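Local coordinates for protein putative nucleoside-diphosphate-sugar epimerase (Staphylococcus aureus subsp. aureus, PDB 3E48) that is probably an NAD(P)-dependent enzyme of the nucleoside-diphosphate-sugar epimerase type, although its substrate and reaction are not established, at residues 6-11 and 40-45; 17-22 and 176-181; 69-74 and 83-88; 182-185 and 189-192; 260-263 and 269-272. All coordinates share one frame; numbering follows the deposited sequence.

Contact 1: 6-11 and 40-45; sequences TGATGH and DDWRGK
W42 NE1 donates a hydrogen bond to N18 OD1 on helix 11-22, and the ring anchored in this way turns its far edge to A8 O, with W42 CH2 3.4 Å from A8 O. The loop it meets is the glycine-rich TGxxGxxG turn of a Rossmann fold, running from T6 at the end of the first strand into the first helix, probably as in relatives, where this loop handles the dinucleotide phosphates. Here G7 takes up a positive phi and opens a type I turn closed by G10 N to G7 O; G10 then serves as N-cap of the helix. W42, on a short 3-10 turn, has CG anti to its own carbonyl carbon (chi1 -70°), which directs the indole at the turn. A8 O lies close to the ring plane, at the edge, so the contact is polar oxygen against aromatic C-H rather than against the ring face. The methyl groups add looser packing: A8 CB stands 4.4 Å from W42 CZ3, and T17 and I30 help enclose both residues. T9 completes the contact, its CG2 reaching obliquely to 4.2 Å from W42 CZ3.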
# COMPACT_ATOMS: atom_id res chain seq x y z
N THR B 6 -4.00 11.59 -18.35
CA THR B 6 -3.57 10.34 -18.98
C THR B 6 -4.73 9.35 -19.02
O THR B 6 -5.62 9.41 -18.17
CB THR B 6 -2.36 9.69 -18.24
OG1 THR B 6 -2.78 9.23 -16.95
CG2 THR B 6 -1.22 10.69 -18.09
N GLY B 7 -4.71 8.45 -20.00
CA GLY B 7 -5.77 7.46 -20.13
C GLY B 7 -7.11 8.09 -20.43
O GLY B 7 -8.16 7.56 -20.07
N ALA B 8 -7.07 9.22 -21.13
CA ALA B 8 -8.26 9.99 -21.48
C ALA B 8 -9.33 9.29 -22.31
O ALA B 8 -10.49 9.70 -22.28
CB ALA B 8 -7.83 11.28 -22.18
N THR B 9 -8.96 8.25 -23.06
CA THR B 9 -9.94 7.56 -23.89
C THR B 9 -10.63 6.40 -23.17
O THR B 9 -11.50 5.74 -23.73
CB THR B 9 -9.31 7.04 -25.22
OG1 THR B 9 -8.13 6.28 -24.94
CG2 THR B 9 -8.94 8.22 -26.12
N GLY B 10 -10.25 6.17 -21.92
CA GLY B 10 -10.87 5.10 -21.15
C GLY B 10 -12.27 5.52 -20.73
O GLY B 10 -12.69 6.64 -21.01
N HIS B 11 -13.00 4.64 -20.06
CA HIS B 11 -14.36 4.97 -19.64
C HIS B 11 -14.39 6.22 -18.77
O HIS B 11 -15.10 7.17 -19.07
CB HIS B 11 -14.98 3.80 -18.88
CG HIS B 11 -15.28 2.62 -19.74
ND1 HIS B 11 -16.09 2.70 -20.86
CD2 HIS B 11 -14.89 1.32 -19.65
CE1 HIS B 11 -16.19 1.50 -21.41
NE2 HIS B 11 -15.47 0.65 -20.70
N ASP B 40 -13.38 12.51 -32.83
CA ASP B 40 -13.16 13.61 -33.76
C ASP B 40 -13.56 14.96 -33.18
O ASP B 40 -12.96 15.98 -33.51
CB ASP B 40 -13.91 13.36 -35.06
CG ASP B 40 -13.40 12.14 -35.80
OD1 ASP B 40 -12.23 12.15 -36.23
OD2 ASP B 40 -14.16 11.16 -35.94
N ASP B 41 -14.57 14.97 -32.32
CA ASP B 41 -15.03 16.21 -31.71
C ASP B 41 -13.98 16.83 -30.79
O ASP B 41 -14.01 18.03 -30.51
CB ASP B 41 -16.33 15.98 -30.93
CG ASP B 41 -17.49 15.59 -31.83
OD1 ASP B 41 -17.70 16.27 -32.85
OD2 ASP B 41 -18.20 14.61 -31.50
N TRP B 42 -13.06 16.00 -30.31
CA TRP B 42 -12.00 16.48 -29.42
C TRP B 42 -10.93 17.26 -30.17
O TRP B 42 -10.15 17.99 -29.55
CB TRP B 42 -11.36 15.31 -28.69
CG TRP B 42 -12.24 14.65 -27.67
CD1 TRP B 42 -13.57 14.87 -27.46
CD2 TRP B 42 -11.85 13.64 -26.73
NE1 TRP B 42 -14.04 14.06 -26.45
CE2 TRP B 42 -13.01 13.30 -25.99
CE3 TRP B 42 -10.65 13.00 -26.44
CZ2 TRP B 42 -12.98 12.33 -24.98
CZ3 TRP B 42 -10.62 12.04 -25.44
CH2 TRP B 42 -11.78 11.71 -24.72
N ARG B 43 -10.88 17.10 -31.49
CA ARG B 43 -9.89 17.80 -32.29
C ARG B 43 -10.06 19.31 -32.18
O ARG B 43 -11.14 19.85 -32.38
CB ARG B 43 -10.00 17.36 -33.76
CG ARG B 43 -9.79 15.86 -33.95
CD ARG B 43 -8.43 15.42 -33.42
NE ARG B 43 -8.32 13.97 -33.25
CZ ARG B 43 -8.38 13.09 -34.24
NH1 ARG B 43 -8.55 13.50 -35.49
NH2 ARG B 43 -8.28 11.79 -33.98
N GLY B 44 -8.96 19.99 -31.84
CA GLY B 44 -8.99 21.43 -31.69
C GLY B 44 -9.43 21.88 -30.31
O GLY B 44 -9.42 23.08 -30.01
N LYS B 45 -9.82 20.94 -29.46
CA LYS B 45 -10.27 21.27 -28.11
C LYS B 45 -9.27 20.85 -27.03
O LYS B 45 -9.21 21.46 -25.96
CB LYS B 45 -11.64 20.64 -27.86
CG LYS B 45 -12.71 21.19 -28.80
CD LYS B 45 -14.04 20.50 -28.63
CE LYS B 45 -15.05 21.04 -29.65
NZ LYS B 45 -14.54 20.88 -31.04

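Contact 2: 17-22 and 176-181; sequences TNQAIA and DIARGV
Van der Waals contact comes first: the end of the Q19 side chain reaches from helix 11-22 onto helix 174-186, where its amide nitrogen NE2 sits 3.4 Å from A178 CB and its oxygen OE1 3.4 Å from R179 CG. Q19 is extended beyond CG (chi2 -176°), which carries the amide over to the second helix, on the same side of the Rossmann sheet. A178 also packs on H15 and I16, which extends the packing between the helices. The polar relations are of another kind. Q19 OE1 lies 3.2 Å from R179 CA and is also near R179 N, but the angle there is too poor for a hydrogen bond. NE2 instead donates to N175 O, just before the second segment, and so helps fix the rotation of the amide. Charge forms the third group and does not cross: R179 NH1 makes a salt bridge with D176 OD1 at 3.5 Å within the helix, weak as a hydrogen bond, and NH2 pairs with D268 beyond it. The guanidinium is turned 62° from the Q19 amide plane. Between these segments, then, the Q19 amide, bonded to N175 O, makes its contact through carbon, while the ionic pairing serves other partners.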
# COMPACT_ATOMS: atom_id res chain seq x y z
N THR B 17 -12.71 14.15 -19.82
CA THR B 17 -12.34 14.96 -20.97
C THR B 17 -13.54 15.73 -21.54
O THR B 17 -13.42 16.91 -21.84
CB THR B 17 -11.73 14.11 -22.10
OG1 THR B 17 -10.59 13.39 -21.60
CG2 THR B 17 -11.28 15.01 -23.25
N ASN B 18 -14.67 15.06 -21.70
CA ASN B 18 -15.85 15.76 -22.22
C ASN B 18 -16.29 16.86 -21.26
O ASN B 18 -16.72 17.93 -21.69
CB ASN B 18 -17.00 14.79 -22.49
CG ASN B 18 -16.76 13.92 -23.71
OD1 ASN B 18 -16.28 14.40 -24.74
ND2 ASN B 18 -17.09 12.64 -23.60
N GLN B 19 -16.20 16.59 -19.96
CA GLN B 19 -16.59 17.60 -18.99
C GLN B 19 -15.60 18.77 -19.01
O GLN B 19 -15.99 19.92 -18.84
CB GLN B 19 -16.70 16.99 -17.58
CG GLN B 19 -17.96 16.16 -17.37
CD GLN B 19 -18.11 15.63 -15.94
OE1 GLN B 19 -17.67 16.27 -14.99
NE2 GLN B 19 -18.74 14.47 -15.79
N ALA B 20 -14.32 18.48 -19.24
CA ALA B 20 -13.31 19.54 -19.29
C ALA B 20 -13.60 20.42 -20.50
O ALA B 20 -13.43 21.64 -20.45
CB ALA B 20 -11.92 18.94 -19.39
N ILE B 21 -14.02 19.80 -21.59
CA ILE B 21 -14.35 20.54 -22.80
C ILE B 21 -15.58 21.41 -22.55
O ILE B 21 -15.61 22.58 -22.93
CB ILE B 21 -14.62 19.58 -23.99
CG1 ILE B 21 -13.34 18.82 -24.33
CG2 ILE B 21 -15.14 20.36 -25.19
CD1 ILE B 21 -12.15 19.71 -24.63
N ALA B 22 -16.58 20.84 -21.88
CA ALA B 22 -17.81 21.57 -21.58
C ALA B 22 -17.55 22.75 -20.64
O ALA B 22 -18.23 23.77 -20.72
CB ALA B 22 -18.85 20.64 -20.97
N ASP B 176 -20.31 11.18 -11.88
CA ASP B 176 -20.09 11.90 -10.62
C ASP B 176 -18.62 11.94 -10.21
O ASP B 176 -18.15 12.93 -9.64
CB ASP B 176 -20.94 11.31 -9.49
CG ASP B 176 -22.41 11.70 -9.61
OD1 ASP B 176 -22.72 12.69 -10.31
OD2 ASP B 176 -23.26 11.03 -8.99
N ILE B 177 -17.88 10.86 -10.48
CA ILE B 177 -16.47 10.85 -10.14
C ILE B 177 -15.82 11.95 -10.98
O ILE B 177 -15.05 12.76 -10.48
CB ILE B 177 -15.82 9.50 -10.48
CG1 ILE B 177 -16.32 8.44 -9.49
CG2 ILE B 177 -14.29 9.62 -10.44
CD1 ILE B 177 -15.94 7.04 -9.87
N ALA B 178 -16.17 11.98 -12.27
CA ALA B 178 -15.62 12.98 -13.17
C ALA B 178 -15.96 14.39 -12.70
O ALA B 178 -15.13 15.29 -12.79
CB ALA B 178 -16.11 12.74 -14.59
N ARG B 179 -17.19 14.60 -12.22
CA ARG B 179 -17.55 15.95 -11.76
C ARG B 179 -16.68 16.37 -10.59
O ARG B 179 -16.26 17.53 -10.50
CB ARG B 179 -19.03 16.01 -11.37
CG ARG B 179 -19.99 15.78 -12.54
CD ARG B 179 -21.43 15.68 -12.04
NE ARG B 179 -21.91 16.94 -11.48
CZ ARG B 179 -23.01 17.05 -10.74
NH1 ARG B 179 -23.75 15.98 -10.48
NH2 ARG B 179 -23.38 18.23 -10.28
N GLY B 180 -16.40 15.43 -9.69
CA GLY B 180 -15.56 15.75 -8.55
C GLY B 180 -14.14 16.05 -8.98
O GLY B 180 -13.51 16.98 -8.46
N VAL B 181 -13.61 15.27 -9.92
CA VAL B 181 -12.26 15.48 -10.41
C VAL B 181 -12.14 16.83 -11.11
O VAL B 181 -11.17 17.56 -10.91
CB VAL B 181 -11.84 14.33 -11.36
CG1 VAL B 181 -10.49 14.64 -12.01
CG2 VAL B 181 -11.75 13.02 -10.58

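Contact 3: 69-74 and 83-88; sequences VVFIPS and IPEVEN
E85 has CG anti to its backbone N (chi1 -163°) and stays extended beyond it, which sends the carboxylate from helix 84-96 to the backbone of S74; S74 in turn holds OG between its backbone N and carbonyl carbon, facing the same acid. The two segments belong to one beta-alpha-beta crossover of the Rossmann fold: strand 68-71, a connection that includes the short helix 79-82, helix 84-96, and then strand 100-106 parallel to the first. The loop after the strand is thus pinned to the helix that follows. S74 N donates to E85 OE1 at 3.2 Å with an N-H...O angle of 159°, approaching from above the carboxylate plane, and a second, weak bond runs from the same N to OE2. S74 OG is also modelled as a donor to E85 OE2, but its separation of 2.3 Å is too short to be trusted in detail. Aromatic side chains pack beside the acid. F71 brings the edge of its ring to the aliphatic part of E85, with F71 CZ 3.3 Å from E85 CG, which lies close to the ring plane; ring and carboxylate are 56° apart. F71 is itself stacked with Y53, and E85 packs on Y53 and F54. P84 lies against F80 of the second subunit, placing this face at the subunit interface. P73 lies beside the carboxylate, its CA 3.4 Å and CB 3.5 Å from E85 OE1.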
# COMPACT_ATOMS: atom_id res chain seq x y z
N VAL B 69 -0.51 16.87 -13.83
CA VAL B 69 -0.84 15.60 -14.46
C VAL B 69 -1.95 14.93 -13.65
O VAL B 69 -1.84 14.79 -12.43
CB VAL B 69 0.39 14.65 -14.50
CG1 VAL B 69 -0.04 13.26 -14.95
CG2 VAL B 69 1.43 15.21 -15.46
N VAL B 70 -3.02 14.56 -14.34
CA VAL B 70 -4.15 13.87 -13.73
C VAL B 70 -3.95 12.46 -14.26
O VAL B 70 -4.10 12.21 -15.46
CB VAL B 70 -5.49 14.45 -14.21
CG1 VAL B 70 -6.65 13.76 -13.49
CG2 VAL B 70 -5.53 15.95 -13.95
N PHE B 71 -3.58 11.55 -13.36
CA PHE B 71 -3.27 10.16 -13.70
C PHE B 71 -4.38 9.17 -13.41
O PHE B 71 -4.85 9.06 -12.28
CB PHE B 71 -2.02 9.73 -12.94
CG PHE B 71 -1.47 8.40 -13.36
CD1 PHE B 71 -0.68 8.30 -14.51
CD2 PHE B 71 -1.73 7.25 -12.63
CE1 PHE B 71 -0.17 7.08 -14.92
CE2 PHE B 71 -1.22 6.01 -13.03
CZ PHE B 71 -0.43 5.93 -14.18
N ILE B 72 -4.79 8.43 -14.44
CA ILE B 72 -5.80 7.40 -14.30
C ILE B 72 -5.08 6.06 -14.45
O ILE B 72 -4.55 5.76 -15.52
CB ILE B 72 -6.88 7.52 -15.39
CG1 ILE B 72 -7.59 8.86 -15.26
CG2 ILE B 72 -7.88 6.36 -15.28
CD1 ILE B 72 -8.63 9.12 -16.32
N PRO B 73 -5.03 5.26 -13.38
CA PRO B 73 -4.35 3.96 -13.44
C PRO B 73 -4.93 3.04 -14.52
O PRO B 73 -6.10 3.17 -14.89
CB PRO B 73 -4.57 3.39 -12.04
CG PRO B 73 -4.59 4.61 -11.18
CD PRO B 73 -5.44 5.57 -12.00
N SER B 74 -4.11 2.12 -15.01
CA SER B 74 -4.54 1.16 -16.03
C SER B 74 -5.27 0.02 -15.32
O SER B 74 -5.43 0.04 -14.10
CB SER B 74 -3.34 0.60 -16.78
OG SER B 74 -2.56 -0.25 -15.95
N ILE B 83 2.62 -1.93 -10.91
CA ILE B 83 3.54 -1.05 -10.20
C ILE B 83 4.43 -0.13 -11.05
O ILE B 83 4.56 1.06 -10.75
CB ILE B 83 4.48 -1.86 -9.27
CG1 ILE B 83 3.66 -2.52 -8.17
CG2 ILE B 83 5.55 -0.96 -8.67
CD1 ILE B 83 2.84 -1.55 -7.37
N PRO B 84 5.06 -0.66 -12.10
CA PRO B 84 5.93 0.18 -12.94
C PRO B 84 5.25 1.47 -13.40
O PRO B 84 5.90 2.49 -13.64
CB PRO B 84 6.28 -0.75 -14.10
CG PRO B 84 6.34 -2.10 -13.41
CD PRO B 84 5.09 -2.07 -12.56
N GLU B 85 3.93 1.40 -13.50
CA GLU B 85 3.08 2.51 -13.89
C GLU B 85 3.33 3.75 -13.04
O GLU B 85 3.61 4.85 -13.56
CB GLU B 85 1.65 2.05 -13.69
CG GLU B 85 0.60 2.81 -14.35
CD GLU B 85 -0.69 2.06 -14.26
OE1 GLU B 85 -1.45 2.26 -13.28
OE2 GLU B 85 -0.92 1.23 -15.15
N VAL B 86 3.22 3.57 -11.73
CA VAL B 86 3.40 4.66 -10.79
C VAL B 86 4.87 5.05 -10.69
O VAL B 86 5.18 6.22 -10.47
CB VAL B 86 2.86 4.30 -9.38
CG1 VAL B 86 3.64 3.14 -8.79
CG2 VAL B 86 2.93 5.52 -8.47
N GLU B 87 5.76 4.08 -10.83
CA GLU B 87 7.18 4.40 -10.78
C GLU B 87 7.48 5.34 -11.94
O GLU B 87 8.18 6.33 -11.78
CB GLU B 87 8.04 3.14 -10.93
CG GLU B 87 8.14 2.26 -9.69
CD GLU B 87 8.91 2.91 -8.55
OE1 GLU B 87 9.85 3.68 -8.82
OE2 GLU B 87 8.59 2.63 -7.38
N ASN B 88 6.93 5.04 -13.12
CA ASN B 88 7.17 5.88 -14.27
C ASN B 88 6.52 7.25 -14.12
O ASN B 88 7.09 8.26 -14.53
CB ASN B 88 6.69 5.19 -15.55
CG ASN B 88 7.58 4.01 -15.92
OD1 ASN B 88 8.72 3.92 -15.46
ND2 ASN B 88 7.07 3.11 -16.76

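Contact 4: 182-185 and 189-192; sequences IAII and DTWG
The chain leaves the last turns of helix 174-186, folds back through a short 3-10 turn and passes beside its own helix end, with the CA atoms of I184 and T190 5.8 Å apart. W191 then provides the polar link: NE1 donates to I184 O at 2.8 Å, with an N-H...O angle of 145°. The oxygen lies close to the indole plane, yet the donor stands above the carbonyl plane of I184, 47° out of it, so no lone pair is met squarely. Beyond it on the same ring edge, W191 CZ2 passes 3.8 Å from I185 O. Apolar contact reinforces the bond, for I184 CG2 approaches W191 CD1 to 3.8 Å while the isoleucine also rests on V138. T190 comes in at the side of I184, its OG1 3.4 Å from I184 CG2, but the hydroxyl makes its hydrogen bond with N187 O. The tryptophan ring meets that of H100 and packs on T136 and T68, joining the turn to strands 68-71 and 134-143. Carbonyls in a final helical turn run short of backbone amides, and the indole N-H probably compensates for such a lack at I184 O, tying the helix exit to the chain leading into strand 194-203.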
# COMPACT_ATOMS: atom_id res chain seq x y z
N ILE B 182 -13.14 17.17 -11.92
CA ILE B 182 -13.17 18.45 -12.64
C ILE B 182 -13.19 19.61 -11.64
O ILE B 182 -12.50 20.61 -11.82
CB ILE B 182 -14.42 18.54 -13.56
CG1 ILE B 182 -14.25 17.60 -14.76
CG2 ILE B 182 -14.65 19.98 -14.00
CD1 ILE B 182 -13.13 17.98 -15.72
N ALA B 183 -13.99 19.46 -10.59
CA ALA B 183 -14.09 20.51 -9.57
C ALA B 183 -12.73 20.73 -8.92
O ALA B 183 -12.35 21.87 -8.63
CB ALA B 183 -15.12 20.12 -8.52
N ILE B 184 -11.99 19.65 -8.70
CA ILE B 184 -10.67 19.76 -8.10
C ILE B 184 -9.71 20.47 -9.05
O ILE B 184 -9.01 21.40 -8.67
CB ILE B 184 -10.10 18.37 -7.75
CG1 ILE B 184 -10.99 17.71 -6.68
CG2 ILE B 184 -8.66 18.49 -7.26
CD1 ILE B 184 -10.59 16.29 -6.34
N ILE B 185 -9.71 20.03 -10.31
CA ILE B 185 -8.85 20.61 -11.33
C ILE B 185 -9.06 22.12 -11.47
O ILE B 185 -8.09 22.89 -11.50
CB ILE B 185 -9.10 19.95 -12.72
CG1 ILE B 185 -8.65 18.49 -12.69
CG2 ILE B 185 -8.34 20.70 -13.81
CD1 ILE B 185 -8.99 17.71 -13.95
N ASP B 189 -7.09 25.54 -4.97
CA ASP B 189 -7.14 25.64 -3.52
C ASP B 189 -7.53 24.31 -2.89
O ASP B 189 -7.36 24.11 -1.69
CB ASP B 189 -8.13 26.73 -3.09
CG ASP B 189 -7.48 28.08 -2.96
OD1 ASP B 189 -6.77 28.50 -3.90
OD2 ASP B 189 -7.67 28.73 -1.91
N THR B 190 -8.04 23.40 -3.71
CA THR B 190 -8.45 22.08 -3.23
C THR B 190 -7.30 21.08 -3.33
O THR B 190 -7.40 19.97 -2.83
CB THR B 190 -9.63 21.52 -4.05
OG1 THR B 190 -9.20 21.31 -5.41
CG2 THR B 190 -10.81 22.48 -4.03
N TRP B 191 -6.22 21.48 -3.99
CA TRP B 191 -5.07 20.60 -4.18
C TRP B 191 -4.29 20.29 -2.90
O TRP B 191 -4.34 21.04 -1.93
CB TRP B 191 -4.12 21.22 -5.21
CG TRP B 191 -4.72 21.41 -6.58
CD1 TRP B 191 -6.02 21.20 -6.94
CD2 TRP B 191 -4.04 21.83 -7.76
NE1 TRP B 191 -6.19 21.46 -8.28
CE2 TRP B 191 -4.99 21.85 -8.81
CE3 TRP B 191 -2.71 22.20 -8.04
CZ2 TRP B 191 -4.65 22.22 -10.12
CZ3 TRP B 191 -2.38 22.56 -9.34
CH2 TRP B 191 -3.35 22.57 -10.36
N GLY B 192 -3.58 19.16 -2.91
CA GLY B 192 -2.76 18.78 -1.77
C GLY B 192 -3.49 18.06 -0.65
O GLY B 192 -2.92 17.81 0.41

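Contact 5: 260-263 and 269-272; sequences NDFK and QPQT
F262 and P270 pass one another with opposed directions. CD2 of F262 lies 3.7 Å from P270 CD, and F262 CE2 comes to 3.4 Å from P270 N, an oblique approach that is neither over the ring nor at its edge. The preceding carbonyl carbon, Q269 C, does meet the edge, 3.6 Å from F262 CE2 and near the ring plane. With CG anti to its backbone N (chi1 -180°), F262 stretches straight out from the first turn of helix 261-266. A short loop joins that helix to helix 273-277 in the C-terminal part of the chain, and T272 N-caps the second helix through OG1 to S275 N. F262 also touches D176 and R179 of helix 174-186, so it bridges the C-terminal part and the Rossmann core. The loop has polar ties as well: Q271 N donates to D176 OD2, and P270 O accepts from Y200 OH. K263 and Q269 are oriented quite differently, running alongside and both heading the same way at the exposed surface, with Q269 NE2 4.0 Å from K263 CG, next to the bend in the lysine chain.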
# COMPACT_ATOMS: atom_id res chain seq x y z
N ASN B 260 -18.14 13.50 2.69
CA ASN B 260 -18.96 14.58 2.18
C ASN B 260 -18.20 15.35 1.11
O ASN B 260 -18.64 16.41 0.68
CB ASN B 260 -19.36 15.54 3.30
CG ASN B 260 -20.21 14.88 4.36
OD1 ASN B 260 -21.20 14.22 4.07
ND2 ASN B 260 -19.83 15.07 5.62
N ASP B 261 -17.06 14.81 0.69
CA ASP B 261 -16.23 15.48 -0.32
C ASP B 261 -16.95 15.80 -1.62
O ASP B 261 -16.76 16.88 -2.18
CB ASP B 261 -14.97 14.66 -0.63
CG ASP B 261 -14.03 14.53 0.56
OD1 ASP B 261 -13.88 15.50 1.34
OD2 ASP B 261 -13.40 13.46 0.70
N PHE B 262 -17.76 14.88 -2.14
CA PHE B 262 -18.47 15.15 -3.39
C PHE B 262 -19.35 16.38 -3.26
O PHE B 262 -19.29 17.29 -4.10
CB PHE B 262 -19.33 13.96 -3.80
CG PHE B 262 -20.07 14.17 -5.09
CD1 PHE B 262 -19.42 14.02 -6.31
CD2 PHE B 262 -21.41 14.55 -5.08
CE1 PHE B 262 -20.10 14.24 -7.51
CE2 PHE B 262 -22.10 14.78 -6.27
CZ PHE B 262 -21.44 14.62 -7.49
N LYS B 263 -20.17 16.41 -2.22
CA LYS B 263 -21.07 17.54 -1.99
C LYS B 263 -20.31 18.84 -1.77
O LYS B 263 -20.71 19.89 -2.27
CB LYS B 263 -21.98 17.25 -0.79
CG LYS B 263 -23.16 18.20 -0.65
CD LYS B 263 -22.78 19.50 0.03
CE LYS B 263 -22.39 19.27 1.49
NZ LYS B 263 -21.98 20.53 2.17
N GLN B 269 -25.83 16.73 -4.84
CA GLN B 269 -25.97 15.38 -4.32
C GLN B 269 -25.58 14.38 -5.40
O GLN B 269 -25.86 14.60 -6.58
CB GLN B 269 -27.43 15.13 -3.92
CG GLN B 269 -27.95 16.01 -2.78
CD GLN B 269 -27.36 15.63 -1.44
OE1 GLN B 269 -27.40 14.46 -1.04
NE2 GLN B 269 -26.82 16.61 -0.73
N PRO B 270 -24.91 13.28 -5.02
CA PRO B 270 -24.53 12.30 -6.04
C PRO B 270 -25.78 11.62 -6.58
O PRO B 270 -26.80 11.57 -5.90
CB PRO B 270 -23.63 11.33 -5.27
CG PRO B 270 -24.15 11.43 -3.86
CD PRO B 270 -24.38 12.91 -3.70
N GLN B 271 -25.72 11.12 -7.81
CA GLN B 271 -26.86 10.45 -8.41
C GLN B 271 -27.06 9.06 -7.81
O GLN B 271 -26.11 8.29 -7.68
CB GLN B 271 -26.67 10.33 -9.92
CG GLN B 271 -27.92 9.82 -10.63
CD GLN B 271 -27.75 9.74 -12.13
OE1 GLN B 271 -28.74 9.69 -12.87
NE2 GLN B 271 -26.51 9.72 -12.59
N THR B 272 -28.29 8.76 -7.43
CA THR B 272 -28.63 7.46 -6.85
C THR B 272 -28.64 6.40 -7.93
O THR B 272 -28.73 6.71 -9.12
CB THR B 272 -30.04 7.48 -6.23
OG1 THR B 272 -31.00 7.66 -7.28
CG2 THR B 272 -30.17 8.60 -5.22

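The five contacts illustrate how chemistry follows position in a Rossmann fold. Contacts 1 and 2 share helix 11-22, which W42 and Q19 address from different sides; contact 1 is buried, contact 2 partly so. Contacts 2 and 4 both use helix 174-186, one along its flank and one at its exit, while contact 5 meets the same helix from the C-terminal part. Strand 68-71 of contact 3 bonds to the strand of contact 1, and its V70 packs on contacts 2 and 4. Contacts 3 and 4 carry hydrogen bonds across their segments; contacts 1, 2 and 5 rest on close packing. Contact 5, with its exposed lysine and glutamine, is the most exposed of the five.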